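Glutathione S-transferase (Burkholderia xenovorans, PDB 2DSA) probably acts as a glutathione transferase, binding glutathione together with a polychlorinated biphenyl metabolite analogue, and reductively dechlorinates such metabolites. Local coordinates at residues A[61-64]-A[68-71]; A[110-115]-A[120-125]; A[131-136]-A[176-181]. One frame throughout, in Å; residues are numbered along the deposited sequence.

Contact 1 (A[61-64]-A[68-71]); sequences RTLT and AIVQ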
# COMPACT_ATOMS: atom_id res chain seq x y z
N ARG A 61 7.53 -21.05 -1.16
CA ARG A 61 6.52 -20.00 -1.29
C ARG A 61 7.15 -18.61 -1.38
O ARG A 61 8.24 -18.37 -0.84
CB ARG A 61 5.52 -20.04 -0.15
CG ARG A 61 4.34 -20.91 -0.46
CD ARG A 61 4.18 -21.96 0.58
NE ARG A 61 3.12 -21.71 1.53
CZ ARG A 61 3.30 -21.53 2.84
NH1 ARG A 61 4.52 -21.55 3.36
NH2 ARG A 61 2.24 -21.34 3.62
N THR A 62 6.47 -17.71 -2.09
CA THR A 62 6.95 -16.33 -2.21
C THR A 62 5.96 -15.30 -1.70
O THR A 62 4.75 -15.53 -1.69
CB THR A 62 7.44 -15.97 -3.63
OG1 THR A 62 6.37 -16.10 -4.58
CG2 THR A 62 8.63 -16.84 -4.03
N LEU A 63 6.50 -14.17 -1.28
CA LEU A 63 5.72 -13.04 -0.88
C LEU A 63 6.32 -11.82 -1.55
O LEU A 63 7.53 -11.64 -1.53
CB LEU A 63 5.77 -12.93 0.64
CG LEU A 63 4.68 -12.35 1.52
CD1 LEU A 63 3.28 -12.72 1.02
CD2 LEU A 63 4.95 -12.89 2.97
N THR A 64 5.49 -11.03 -2.21
CA THR A 64 5.89 -9.71 -2.69
C THR A 64 5.18 -8.57 -1.91
O THR A 64 4.33 -8.83 -1.05
CB THR A 64 5.64 -9.56 -4.22
OG1 THR A 64 4.33 -10.00 -4.54
CG2 THR A 64 6.64 -10.40 -5.02
N ALA A 68 3.58 -6.29 3.05
CA ALA A 68 3.29 -7.71 3.35
C ALA A 68 4.52 -8.46 3.90
O ALA A 68 4.44 -9.14 4.94
CB ALA A 68 2.75 -8.41 2.11
N ILE A 69 5.65 -8.32 3.21
CA ILE A 69 6.92 -8.92 3.63
C ILE A 69 7.33 -8.53 5.05
O ILE A 69 7.64 -9.40 5.86
CB ILE A 69 8.07 -8.63 2.64
CG1 ILE A 69 7.81 -9.36 1.32
CG2 ILE A 69 9.48 -9.01 3.23
CD1 ILE A 69 8.49 -8.69 0.10
N VAL A 70 7.31 -7.23 5.36
CA VAL A 70 7.81 -6.78 6.65
C VAL A 70 6.90 -7.21 7.81
O VAL A 70 7.37 -7.38 8.93
CB VAL A 70 8.22 -5.24 6.67
CG1 VAL A 70 9.29 -4.98 5.61
CG2 VAL A 70 7.01 -4.28 6.49
N GLN A 71 5.62 -7.42 7.53
CA GLN A 71 4.68 -7.96 8.52
C GLN A 71 4.92 -9.47 8.76
O GLN A 71 4.89 -9.91 9.90
CB GLN A 71 3.23 -7.69 8.10
CG GLN A 71 2.82 -6.21 8.24
CD GLN A 71 1.37 -5.98 7.92
OE1 GLN A 71 0.50 -6.14 8.79
NE2 GLN A 71 1.08 -5.65 6.65
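With CG1 set beside its backbone N and anti to its carbonyl carbon (chi1 -68°), I69 sends its longer branch back toward L63, whose own CG lies anti to the backbone N (chi1 -150°). The two side chains meet where the last strand of the thioredoxin-like domain, 62-64, runs into helix 66-76, a strand-to-helix connection of the glutathione transferase fold. L63 is an edge-strand residue, bonded through its backbone to L55 of strand 54-56, and its CB lies 4.2 Å from CG1 of I69. The branch of I69 then continues past the backbone, its CD1 coming to 3.5 Å from the carbonyl O of L63. No hydrogen bond spans the two segments, so the join rests on apolar contact. I69 also packs on P14 of helix 12-21 and on L55, and its side chain comes within about 6 Å of bound glutathione. On the other subunit, Q96 packs against L63 and T64 and Y92 against A68, which places this corner at the dimer interface. A68 adds a second touch one residue earlier: CB is 4.4 Å from CG of L63, and the same methyl lies 3.6 Å from the carbonyl O of T64.

Contact 2 (A[110-115]-A[120-125]); sequences SPLFNP and EWKNAV. With HPX ((2Z,4E)-2-hydroxy-6-oxo-6-phenylhexa-2,4-dienoic acid), chain F.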
# COMPACT_ATOMS: atom_id res chain seq x y z
N SER A 110 9.34 7.46 -7.06
CA SER A 110 9.59 6.63 -8.26
C SER A 110 9.89 7.38 -9.57
O SER A 110 10.86 7.04 -10.24
CB SER A 110 8.45 5.63 -8.49
OG SER A 110 8.39 4.68 -7.44
N PRO A 111 9.04 8.37 -9.95
CA PRO A 111 9.29 9.17 -11.16
C PRO A 111 10.58 10.00 -11.10
O PRO A 111 11.19 10.24 -12.13
CB PRO A 111 8.07 10.08 -11.25
CG PRO A 111 7.02 9.40 -10.40
CD PRO A 111 7.79 8.80 -9.29
N LEU A 112 10.97 10.43 -9.90
CA LEU A 112 12.23 11.17 -9.71
C LEU A 112 13.48 10.37 -10.07
O LEU A 112 14.49 10.95 -10.47
CB LEU A 112 12.33 11.73 -8.28
CG LEU A 112 11.24 12.68 -7.81
CD1 LEU A 112 11.52 13.20 -6.41
CD2 LEU A 112 11.04 13.85 -8.77
N PHE A 113 13.43 9.04 -9.91
CA PHE A 113 14.56 8.18 -10.27
C PHE A 113 14.52 7.80 -11.74
O PHE A 113 15.41 7.10 -12.23
CB PHE A 113 14.57 6.92 -9.40
CG PHE A 113 14.98 7.17 -7.98
CD1 PHE A 113 14.02 7.43 -7.00
CD2 PHE A 113 16.32 7.14 -7.61
CE1 PHE A 113 14.40 7.66 -5.69
CE2 PHE A 113 16.70 7.38 -6.30
CZ PHE A 113 15.74 7.64 -5.34
N ASN A 114 13.50 8.28 -12.44
CA ASN A 114 13.31 7.99 -13.85
C ASN A 114 13.88 9.13 -14.73
O ASN A 114 13.49 10.29 -14.56
CB ASN A 114 11.82 7.75 -14.14
CG ASN A 114 11.55 7.20 -15.54
OD1 ASN A 114 12.46 6.81 -16.27
ND2 ASN A 114 10.27 7.17 -15.91
N PRO A 115 14.81 8.79 -15.64
CA PRO A 115 15.31 9.78 -16.62
C PRO A 115 14.25 10.21 -17.63
O PRO A 115 14.23 11.37 -18.05
CB PRO A 115 16.45 9.04 -17.34
CG PRO A 115 16.75 7.84 -16.49
CD PRO A 115 15.48 7.49 -15.79
N GLU A 120 7.44 18.01 -15.78
CA GLU A 120 6.08 18.26 -15.30
C GLU A 120 5.71 17.23 -14.23
O GLU A 120 5.22 17.59 -13.15
CB GLU A 120 5.08 18.22 -16.46
CG GLU A 120 5.54 18.91 -17.77
CD GLU A 120 5.44 20.44 -17.73
OE1 GLU A 120 4.30 20.97 -17.67
OE2 GLU A 120 6.50 21.11 -17.79
N TRP A 121 5.94 15.95 -14.55
CA TRP A 121 5.69 14.83 -13.64
C TRP A 121 6.49 15.03 -12.35
O TRP A 121 5.93 14.96 -11.25
CB TRP A 121 6.09 13.51 -14.33
CG TRP A 121 5.57 12.21 -13.69
CD1 TRP A 121 5.03 12.05 -12.43
CD2 TRP A 121 5.58 10.90 -14.28
NE1 TRP A 121 4.69 10.73 -12.22
CE2 TRP A 121 5.03 10.00 -13.33
CE3 TRP A 121 6.01 10.40 -15.52
CZ2 TRP A 121 4.88 8.63 -13.59
CZ3 TRP A 121 5.86 9.03 -15.78
CH2 TRP A 121 5.31 8.16 -14.82
N LYS A 122 7.78 15.33 -12.50
CA LYS A 122 8.70 15.54 -11.37
C LYS A 122 8.32 16.71 -10.46
O LYS A 122 8.43 16.61 -9.24
CB LYS A 122 10.14 15.69 -11.86
CG LYS A 122 10.67 14.45 -12.57
CD LYS A 122 12.17 14.50 -12.78
CE LYS A 122 12.61 13.30 -13.60
NZ LYS A 122 14.08 13.21 -13.79
N ASN A 123 7.88 17.82 -11.05
CA ASN A 123 7.49 18.99 -10.27
C ASN A 123 6.23 18.73 -9.45
O ASN A 123 6.12 19.21 -8.32
CB ASN A 123 7.29 20.23 -11.16
CG ASN A 123 8.60 20.78 -11.75
OD1 ASN A 123 9.63 20.80 -11.08
ND2 ASN A 123 8.54 21.23 -13.00
N ALA A 124 5.30 17.97 -10.03
CA ALA A 124 4.04 17.63 -9.36
C ALA A 124 4.31 16.73 -8.16
O ALA A 124 3.82 16.98 -7.05
CB ALA A 124 3.10 16.94 -10.32
N VAL A 125 5.11 15.70 -8.41
CA VAL A 125 5.50 14.72 -7.41
C VAL A 125 6.30 15.34 -6.26
O VAL A 125 6.08 14.99 -5.10
CB VAL A 125 6.23 13.53 -8.12
CG1 VAL A 125 7.62 13.30 -7.56
CG2 VAL A 125 5.37 12.29 -8.10
CB3 HPX F . 20.12 3.71 -4.28
CB4 HPX F . 19.87 5.00 -3.81
CB5 HPX F . 18.60 5.56 -3.98
CB6 HPX F . 17.60 4.83 -4.60
CB1 HPX F . 17.84 3.55 -5.06
CB2 HPX F . 19.11 2.99 -4.90
CA6 HPX F . 16.76 2.77 -5.75
OA4 HPX F . 17.08 1.85 -6.50
CA5 HPX F . 15.34 3.07 -5.54
CA4 HPX F . 14.55 3.03 -6.60
CA3 HPX F . 13.10 3.30 -6.50
CA2 HPX F . 12.26 2.96 -7.49
OA3 HPX F . 12.65 2.37 -8.62
CA1 HPX F . 10.86 3.23 -7.32
OA2 HPX F . 10.05 2.72 -8.13
OA1 HPX F . 10.51 3.96 -6.38
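The side chains of P111 and W121 cross at about a right angle, with CB of P111 over the face of the indole, a CH-pi contact in which CB sits 3.6 Å from the centroid of the five-membered ring and 14° off its normal. Beside it, CG of the proline approaches NE1 of W121 to 3.2 Å. The indole, its CG anti to the backbone N, reaches across from helix 119-139 to the turn that follows helix 89-109 in the all-helical C-terminal domain of the transferase. W121 also stacks on W121 of the second subunit, so the proline is joined through one side chain to the dimer interface.

Next to this pair, L112 and V125 run alongside each other, pointing opposite ways, with CD2 of the leucine 3.7 Å from CG1 of the valine. The same CD2 lies equally near CB of K122, which begins a lysine chain stretched out to its amine. That chain carries NZ over the turn to the carbonyl O of N114, a hydrogen bond of 3.1 Å with a C=O...N angle of 150° and the donor tilted 27° from the carbonyl plane. It is the one hydrogen bond between the segments. N114 itself turns OD1 to the backbone N of A116.

The turn also faces the pocket that holds the dienoic acid. OG of S110 lies 2.7 Å from OA2 of the ligand's carboxylate and closer still, at a doubtfully short distance, to OA1, and F113 touches the ligand's phenyl ring while packing edge-to-face with W164. The chemistry implies a division of labour: apolar and CH-pi contacts, with one lysine bond, fasten the turn to the helix, while S110 and F113 of that same turn meet the ligand.

Contact 3 (A[131-136]-A[176-181]); sequences TRLGQV and PSLQAF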
# COMPACT_ATOMS: atom_id res chain seq x y z
N THR A 131 4.13 18.11 0.80
CA THR A 131 2.95 18.10 1.67
C THR A 131 2.95 16.86 2.56
O THR A 131 2.77 16.95 3.78
CB THR A 131 1.64 18.09 0.85
OG1 THR A 131 1.65 19.19 -0.07
CG2 THR A 131 0.43 18.19 1.76
N ARG A 132 3.18 15.72 1.93
CA ARG A 132 3.10 14.42 2.58
C ARG A 132 4.20 14.29 3.65
O ARG A 132 3.90 13.89 4.78
CB ARG A 132 3.14 13.33 1.50
CG ARG A 132 1.97 12.34 1.55
CD ARG A 132 0.77 12.64 0.64
NE ARG A 132 -0.20 13.49 1.31
CZ ARG A 132 -1.41 13.81 0.85
NH1 ARG A 132 -1.88 13.31 -0.29
NH2 ARG A 132 -2.15 14.64 1.55
N LEU A 133 5.43 14.67 3.31
CA LEU A 133 6.54 14.75 4.30
C LEU A 133 6.28 15.72 5.46
O LEU A 133 6.80 15.53 6.56
CB LEU A 133 7.86 15.13 3.63
CG LEU A 133 8.52 14.21 2.60
CD1 LEU A 133 9.72 14.93 1.99
CD2 LEU A 133 8.93 12.83 3.18
N GLY A 134 5.50 16.78 5.21
CA GLY A 134 5.04 17.66 6.28
C GLY A 134 4.18 16.90 7.27
O GLY A 134 4.36 17.02 8.49
N GLN A 135 3.24 16.10 6.77
CA GLN A 135 2.38 15.31 7.64
C GLN A 135 3.18 14.35 8.54
O GLN A 135 2.87 14.19 9.72
CB GLN A 135 1.32 14.55 6.83
CG GLN A 135 0.33 13.76 7.68
CD GLN A 135 -0.60 12.89 6.85
OE1 GLN A 135 -0.58 12.94 5.60
NE2 GLN A 135 -1.40 12.08 7.53
N VAL A 136 4.22 13.74 7.98
CA VAL A 136 5.05 12.79 8.74
C VAL A 136 5.94 13.50 9.75
O VAL A 136 6.17 12.99 10.85
CB VAL A 136 5.92 11.90 7.81
CG1 VAL A 136 6.59 10.80 8.60
CG2 VAL A 136 5.07 11.30 6.71
N PRO A 176 13.10 19.19 10.53
CA PRO A 176 14.05 18.73 11.54
C PRO A 176 13.64 17.45 12.29
O PRO A 176 14.51 16.69 12.68
CB PRO A 176 14.16 19.92 12.50
CG PRO A 176 13.10 20.88 12.11
CD PRO A 176 12.76 20.61 10.72
N SER A 177 12.34 17.23 12.49
CA SER A 177 11.88 15.98 13.15
C SER A 177 12.15 14.70 12.32
O SER A 177 12.32 13.61 12.88
CB SER A 177 10.41 16.08 13.57
OG SER A 177 9.57 16.03 12.43
N LEU A 178 12.23 14.85 11.00
CA LEU A 178 12.56 13.75 10.09
C LEU A 178 14.06 13.42 10.09
O LEU A 178 14.43 12.24 10.03
CB LEU A 178 12.09 14.04 8.65
CG LEU A 178 10.58 14.22 8.43
CD1 LEU A 178 10.28 14.46 6.97
CD2 LEU A 178 9.80 13.01 8.95
N GLN A 179 14.90 14.45 10.15
CA GLN A 179 16.35 14.28 10.32
C GLN A 179 16.67 13.67 11.68
O GLN A 179 17.56 12.84 11.80
CB GLN A 179 17.06 15.62 10.16
CG GLN A 179 16.98 16.18 8.76
CD GLN A 179 17.41 17.63 8.70
OE1 GLN A 179 17.12 18.42 9.60
NE2 GLN A 179 18.09 17.99 7.61
N ALA A 180 15.95 14.11 12.71
CA ALA A 180 16.07 13.54 14.05
C ALA A 180 15.70 12.06 14.03
O ALA A 180 16.37 11.24 14.65
CB ALA A 180 15.19 14.30 15.02
N PHE A 181 14.64 11.73 13.29
CA PHE A 181 14.19 10.35 13.12
C PHE A 181 15.24 9.50 12.40
O PHE A 181 15.50 8.37 12.79
CB PHE A 181 12.84 10.33 12.38
CG PHE A 181 12.42 8.96 11.90
CD1 PHE A 181 11.69 8.11 12.72
CD2 PHE A 181 12.72 8.54 10.60
CE1 PHE A 181 11.29 6.86 12.27
CE2 PHE A 181 12.33 7.30 10.14
CZ PHE A 181 11.61 6.46 10.97
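L133 is the first residue of 131-136 to meet the opposite helix, in the all-helical C-terminal domain of the glutathione transferase fold, where helix 119-139 packs against the first turn of helix 176-186. Its CB lies 4.2 Å from CD1 of L178, and the same methyl comes to 3.7 Å from the carbonyl O of L133, so L178 rests on the backbone of L133 as well as on its side chain. Away from L178, L133 packs on L162 of helix 153-163 and on L172 and W175 of the loop leading into helix 176-186.

Farther along, V136 is the second point of contact, and its CA is the nearest to that of L178, at 7.7 Å. The valine and leucine side chains cross at about a right angle. V136 carries CG1 anti to its backbone N (chi1 -171°), and it is this branch that meets L178. F100 of helix 89-109 and L158 of helix 153-163 also pack on the valine, so it joins several helices of the domain at once.

L178 thus reaches between L133 and V136, residues about one helical turn apart, and L140 packs on it too. No hydrogen bond links the two segments, although OG of S177 bonds to the carbonyl O of A137, the residue just after 131-136. The fork of L178 divides the work: CD1 is turned to L133, while CD2 sits 3.9 Å from CG1 of V136.

How the contacts relate
The three contacts follow one another along the chain, each closing before the next opens. Contact 1 belongs to the thioredoxin-like N-terminal domain, where strand 62-64 leads into helix 66-76; contacts 2 and 3 lie in the helical C-terminal domain and share helix 119-139, which offers an early turn to contact 2 and a later one to contact 3. Their centres stand about 20 Å apart, against about 28 Å from contact 1 to contact 2 and about 27 Å to contact 3, and none touches another. All three reach the second subunit, so both domains contribute surface near the dimer interface, while contact 2 alone includes residues lining the dienoic acid pocket.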